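Local coordinates for protein KLLA0A11308p (Kluyveromyces lactis, PDB 6AM0) that probably binds mRNA and, as a member of the EDC3 family of mRNA-decapping enhancers, is represented here by its N-terminal Sm-like (LSm) domain, at residues Tyr7-Glu12 and Leu57-Leu62; Leu31-Ala36 and Pro45-Lys50. One frame throughout, in Å; residues are numbered along the deposited sequence.

Contact 1: Tyr7-Glu12 and Leu57-Leu62; sequences YQIEIE and LKVLKL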
loop_
_atom_site.group_PDB
_atom_site.type_symbol
_atom_site.label_atom_id
_atom_site.label_comp_id
_atom_site.label_asym_id
_atom_site.label_seq_id
_atom_site.Cartn_x
_atom_site.Cartn_y
_atom_site.Cartn_z
ATOM N N TYR D 7 7.884 13.935 6.058
ATOM C CA TYR D 7 6.849 12.994 5.662
ATOM C C TYR D 7 5.638 13.116 6.581
ATOM O O TYR D 7 5.772 13.279 7.798
ATOM C CB TYR D 7 7.399 11.566 5.690
ATOM C CG TYR D 7 8.226 11.204 4.474
ATOM C CD1 TYR D 7 9.376 11.917 4.159
ATOM C CD2 TYR D 7 7.872 10.144 3.653
ATOM C CE1 TYR D 7 10.143 11.594 3.054
ATOM C CE2 TYR D 7 8.636 9.814 2.542
ATOM C CZ TYR D 7 9.771 10.541 2.250
ATOM O OH TYR D 7 10.539 10.223 1.153
ATOM N N GLN D 8 4.450 13.001 5.992
ATOM C CA GLN D 8 3.200 13.039 6.742
ATOM C C GLN D 8 2.917 11.655 7.317
ATOM O O GLN D 8 2.857 10.672 6.570
ATOM C CB GLN D 8 2.070 13.502 5.827
ATOM C CG GLN D 8 0.741 13.819 6.499
ATOM C CD GLN D 8 0.851 14.857 7.602
ATOM O OE1 GLN D 8 1.841 15.580 7.704
ATOM N NE2 GLN D 8 -0.187 14.951 8.423
ATOM N N ILE D 9 2.728 11.570 8.634
ATOM C CA ILE D 9 2.721 10.292 9.340
ATOM C C ILE D 9 1.442 10.169 10.159
ATOM O O ILE D 9 0.944 11.161 10.706
ATOM C CB ILE D 9 3.965 10.145 10.247
ATOM C CG1 ILE D 9 5.251 10.325 9.437
ATOM C CG2 ILE D 9 3.978 8.798 10.961
ATOM C CD1 ILE D 9 5.375 9.381 8.264
ATOM N N GLU D 10 0.910 8.945 10.232
ATOM C CA GLU D 10 -0.233 8.611 11.072
ATOM C C GLU D 10 0.072 7.314 11.811
ATOM O O GLU D 10 0.450 6.318 11.189
ATOM C CB GLU D 10 -1.508 8.476 10.235
ATOM C CG GLU D 10 -2.802 8.627 11.016
ATOM C CD GLU D 10 -3.992 8.896 10.114
ATOM O OE1 GLU D 10 -3.791 9.019 8.886
ATOM O OE2 GLU D 10 -5.126 8.990 10.632
ATOM N N ILE D 11 -0.090 7.334 13.135
ATOM C CA ILE D 11 0.285 6.237 14.016
ATOM C C ILE D 11 -0.930 5.851 14.849
ATOM O O ILE D 11 -1.895 6.607 14.966
ATOM C CB ILE D 11 1.492 6.597 14.919
ATOM C CG1 ILE D 11 1.179 7.786 15.835
ATOM C CG2 ILE D 11 2.719 6.905 14.078
ATOM C CD1 ILE D 11 0.812 7.410 17.260
ATOM N N GLU D 12 -0.870 4.661 15.443
ATOM C CA GLU D 12 -1.998 4.123 16.191
ATOM C C GLU D 12 -1.520 3.621 17.541
ATOM O O GLU D 12 -0.397 3.128 17.658
ATOM C CB GLU D 12 -2.665 2.963 15.449
ATOM C CG GLU D 12 -3.167 3.298 14.064
ATOM C CD GLU D 12 -3.993 2.179 13.472
ATOM O OE1 GLU D 12 -4.178 1.148 14.161
ATOM O OE2 GLU D 12 -4.541 2.376 12.363
ATOM N N LEU D 57 1.930 1.922 12.203
ATOM C CA LEU D 57 2.297 3.210 11.633
ATOM C C LEU D 57 2.094 3.150 10.125
ATOM O O LEU D 57 2.444 2.152 9.489
ATOM C CB LEU D 57 3.753 3.562 11.979
ATOM C CG LEU D 57 4.469 4.749 11.329
ATOM C CD1 LEU D 57 5.444 5.354 12.319
ATOM C CD2 LEU D 57 5.210 4.337 10.064
ATOM N N LYS D 58 1.549 4.220 9.549
ATOM C CA LYS D 58 1.411 4.296 8.101
ATOM C C LYS D 58 1.614 5.749 7.681
ATOM O O LYS D 58 1.430 6.673 8.478
ATOM C CB LYS D 58 0.064 3.712 7.649
ATOM C CG LYS D 58 0.087 3.093 6.253
ATOM C CD LYS D 58 -1.248 3.183 5.536
ATOM C CE LYS D 58 -1.106 2.786 4.074
ATOM N NZ LYS D 58 -2.425 2.710 3.391
ATOM N N VAL D 59 1.987 5.947 6.416
ATOM C CA VAL D 59 2.423 7.242 5.899
ATOM C C VAL D 59 1.439 7.727 4.840
ATOM O O VAL D 59 0.951 6.940 4.021
ATOM C CB VAL D 59 3.857 7.160 5.327
ATOM C CG1 VAL D 59 3.934 6.118 4.243
ATOM C CG2 VAL D 59 4.304 8.503 4.784
ATOM N N LEU D 60 1.145 9.031 4.864
ATOM C CA LEU D 60 0.135 9.628 3.997
ATOM C C LEU D 60 0.725 10.488 2.887
ATOM O O LEU D 60 0.436 10.254 1.710
ATOM C CB LEU D 60 -0.833 10.473 4.834
ATOM C CG LEU D 60 -1.424 9.881 6.110
ATOM C CD1 LEU D 60 -2.261 10.931 6.826
ATOM C CD2 LEU D 60 -2.254 8.648 5.800
ATOM N N LYS D 61 1.513 11.506 3.222
ATOM C CA LYS D 61 2.007 12.445 2.229
ATOM C C LYS D 61 3.529 12.514 2.258
ATOM O O LYS D 61 4.177 12.162 3.247
ATOM C CB LYS D 61 1.432 13.854 2.446
ATOM C CG LYS D 61 -0.068 13.912 2.699
ATOM C CD LYS D 61 -0.833 14.318 1.447
ATOM C CE LYS D 61 -2.240 14.796 1.788
ATOM N NZ LYS D 61 -3.037 13.753 2.492
ATOM N N LEU D 62 4.082 12.972 1.147
ATOM C CA LEU D 62 5.493 13.298 1.007
ATOM C C LEU D 62 5.729 14.737 1.439
ATOM O O LEU D 62 4.788 15.521 1.579
ATOM C CB LEU D 62 5.927 13.076 -0.441
ATOM C CG LEU D 62 6.489 11.703 -0.822
ATOM C CD1 LEU D 62 5.579 10.578 -0.367
ATOM C CD2 LEU D 62 6.725 11.621 -2.325
#

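Contact 2: Leu31-Ala36 and Pro45-Lys50; sequences LTLTDA and PVFKIK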
loop_
_atom_site.group_PDB
_atom_site.type_symbol
_atom_site.label_atom_id
_atom_site.label_comp_id
_atom_site.label_asym_id
_atom_site.label_seq_id
_atom_site.Cartn_x
_atom_site.Cartn_y
_atom_site.Cartn_z
ATOM N N LEU D 31 10.182 8.657 18.463
ATOM C CA LEU D 31 9.644 9.308 17.276
ATOM C C LEU D 31 9.058 10.653 17.677
ATOM O O LEU D 31 8.277 10.729 18.632
ATOM C CB LEU D 31 8.568 8.433 16.623
ATOM C CG LEU D 31 7.534 9.085 15.702
ATOM C CD1 LEU D 31 8.136 9.476 14.363
ATOM C CD2 LEU D 31 6.351 8.154 15.511
ATOM N N THR D 32 9.435 11.707 16.954
ATOM C CA THR D 32 8.981 13.063 17.237
ATOM C C THR D 32 8.178 13.601 16.060
ATOM O O THR D 32 8.571 13.439 14.903
ATOM C CB THR D 32 10.165 13.997 17.527
ATOM O OG1 THR D 32 10.933 13.474 18.618
ATOM C CG2 THR D 32 9.677 15.398 17.878
ATOM N N LEU D 33 7.057 14.250 16.371
ATOM C CA LEU D 33 6.156 14.839 15.393
ATOM C C LEU D 33 5.919 16.302 15.732
ATOM O O LEU D 33 6.074 16.729 16.877
ATOM C CB LEU D 33 4.806 14.107 15.353
ATOM C CG LEU D 33 4.797 12.620 15.011
ATOM C CD1 LEU D 33 3.440 12.019 15.347
ATOM C CD2 LEU D 33 5.144 12.404 13.547
ATOM N N THR D 34 5.537 17.070 14.717
ATOM C CA THR D 34 5.088 18.440 14.891
ATOM C C THR D 34 3.666 18.588 14.366
ATOM O O THR D 34 3.237 17.847 13.469
ATOM C CB THR D 34 6.017 19.444 14.188
ATOM O OG1 THR D 34 6.180 19.072 12.816
ATOM C CG2 THR D 34 7.376 19.486 14.869
ATOM N N ASP D 35 2.945 19.540 14.973
ATOM C CA ASP D 35 1.533 19.846 14.708
ATOM C C ASP D 35 0.663 18.585 14.705
ATOM O O ASP D 35 -0.184 18.375 13.836
ATOM C CB ASP D 35 1.361 20.685 13.429
ATOM C CG ASP D 35 1.836 19.990 12.158
ATOM O OD1 ASP D 35 1.405 18.857 11.857
ATOM O OD2 ASP D 35 2.662 20.599 11.445
ATOM N N ALA D 36 0.860 17.753 15.725
ATOM C CA ALA D 36 0.115 16.505 15.840
ATOM C C ALA D 36 -1.356 16.768 16.157
ATOM O O ALA D 36 -1.676 17.436 17.146
ATOM C CB ALA D 36 0.739 15.620 16.913
ATOM N N PRO D 45 1.884 21.258 19.206
ATOM C CA PRO D 45 2.941 21.671 18.271
ATOM C C PRO D 45 4.102 20.697 18.202
ATOM O O PRO D 45 4.707 20.557 17.134
ATOM C CB PRO D 45 3.384 23.036 18.819
ATOM C CG PRO D 45 2.239 23.497 19.671
ATOM C CD PRO D 45 1.685 22.245 20.278
ATOM N N VAL D 46 4.440 20.024 19.303
ATOM C CA VAL D 46 5.499 19.020 19.329
ATOM C C VAL D 46 5.007 17.829 20.142
ATOM O O VAL D 46 4.486 18.002 21.249
ATOM C CB VAL D 46 6.812 19.570 19.922
ATOM C CG1 VAL D 46 7.844 18.462 20.050
ATOM C CG2 VAL D 46 7.360 20.692 19.063
ATOM N N PHE D 47 5.177 16.623 19.600
ATOM C CA PHE D 47 4.717 15.391 20.232
ATOM C C PHE D 47 5.818 14.343 20.164
ATOM O O PHE D 47 6.252 13.971 19.071
ATOM C CB PHE D 47 3.446 14.886 19.543
ATOM C CG PHE D 47 2.965 13.561 20.048
ATOM C CD1 PHE D 47 2.354 13.453 21.283
ATOM C CD2 PHE D 47 3.091 12.425 19.267
ATOM C CE1 PHE D 47 1.906 12.232 21.741
ATOM C CE2 PHE D 47 2.638 11.203 19.717
ATOM C CZ PHE D 47 2.044 11.106 20.956
ATOM N N LYS D 48 6.248 13.847 21.323
ATOM C CA LYS D 48 7.309 12.849 21.417
ATOM C C LYS D 48 6.730 11.544 21.949
ATOM O O LYS D 48 6.072 11.534 22.996
ATOM C CB LYS D 48 8.455 13.350 22.303
ATOM C CG LYS D 48 9.175 14.568 21.723
ATOM C CD LYS D 48 10.550 14.790 22.342
ATOM C CE LYS D 48 10.482 15.648 23.595
ATOM N NZ LYS D 48 11.843 15.938 24.135
ATOM N N ILE D 49 7.004 10.444 21.244
ATOM C CA ILE D 49 6.413 9.141 21.533
ATOM C C ILE D 49 7.493 8.070 21.449
ATOM O O ILE D 49 8.475 8.208 20.717
ATOM C CB ILE D 49 5.248 8.833 20.556
ATOM C CG1 ILE D 49 4.554 7.512 20.895
ATOM C CG2 ILE D 49 5.750 8.804 19.122
ATOM C CD1 ILE D 49 3.852 7.502 22.224
ATOM N N LYS D 50 7.309 6.992 22.206
ATOM C CA LYS D 50 8.268 5.900 22.241
ATOM C C LYS D 50 7.749 4.722 21.429
ATOM O O LYS D 50 6.545 4.449 21.408
ATOM C CB LYS D 50 8.532 5.458 23.682
ATOM C CG LYS D 50 8.431 6.592 24.687
ATOM C CD LYS D 50 8.589 6.092 26.116
ATOM C CE LYS D 50 10.034 5.738 26.424
ATOM N NZ LYS D 50 10.961 6.872 26.151
#

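Contact 1: Tyr7-Glu12 and Leu57-Leu62
CG2 of I9 stands anti to the backbone N while its CG1 lies beside that nitrogen, and L57 holds CG anti to N (chi1 170°); their methyls thereby meet above the seam between two antiparallel strands of the Sm fold, 8-12 and 56-59. I9, I11, L57 and V59 share one buried face, where branched aliphatic side chains suit extended backbone and dry surroundings. The L57 and I11 side chains cross obliquely, CD1 of L57 3.6 Å from CG2 of I11, and L57 CD1 also reaches I9 CG2, so one leucine bridges two isoleucines. Farther along, I9 CD1 rests against V59 CG2 at 3.7 Å, and the same valine methyl sits at the edge of the Y7 ring. The opposite face carries E10 and K58, whose backbones exchange two bonds; K58 N to E10 O is the straightest, at 174°. Beyond V59 the pairing changes register: Q8 faces both L60 and K61 in a beta bulge, with L60 near helical backbone angles. Q8 and K61 then run alongside one another, CB to CB 3.5 Å, which suits long polar chains at a partly open border. A chain of another protein packs on Y7 and L62, and a basic side chain of it hydrogen-bonds L60 O. Q8 secures the bulge from its own backbone: its O accepts L60 N at 2.9 Å, and its N donates to K61 O at 2.9 Å.

Contact 2: Leu31-Ala36 and Pro45-Lys50
Two strands running antiparallel, 31-33 and 46-50, present unlike faces to their surroundings. The close-packed face bears L31, L33, F47 and I49. L31 and I49 lie side by side and point the same way, with L31 CD2 3.7 Å from I49 CG2; the leucine reaches further to L23 and L54, as a buried aliphatic group should. One pair along, F47 holds CG anti to the backbone N (chi1 175°), which brings the edge of its ring, at CD2, to 4.0 Å from L33 CD1. A36 comes in beyond the corner of the chain, and its small methyl rests 3.8 Å from F47 CB, a place that suits a short side chain.

The other face is looser and more polar. T32 and K48 run alongside each other, T32 OG1 lying 3.7 Å from K48 CG, so the lysine lays its aliphatic part on the threonine before bending at chi3 toward a bound peptide, whose backbone its NZ meets in a weak hydrogen bond. T34 and V46 follow on this face, V46 being exposed. Beta-branched residues suit both extended strands.

Four backbone bonds join the hydrogen-bonded pairs L31-I49 and L33-F47; L33 N to F47 O is 2.8 Å long and lies in the carbonyl plane. Where the chain turns, D35 takes left-handed backbone angles and its N reaches P45 O at 3.0 Å from well above the carbonyl plane (55°), a less regular geometry than in the ladder. I49 O, gripped by L31 N, also bonds S30 OG. Strands that pair and then turn a sharp corner onto another face are typical of the strongly bent antiparallel sheet of the Sm fold.

How the contacts relate
The centres of the two contacts are about 12 Å apart, on opposite sides of the chain's centre, yet both belong to one curled antiparallel sheet. Along the chain, 7-12 comes first, then 31-36 and 45-50, and last 57-62, so that contact 1 joins the beginning of the domain to its end around contact 2. Strand 18-26 connects them, pairing with 8-12 on one border and with 30-33 on the other. Their apolar faces also touch: I11 packs on L31 and I9 on L33. Together they show how a compact Sm domain without helices, part of a longer EDC3-family protein, is built on one shared hydrophobic interior.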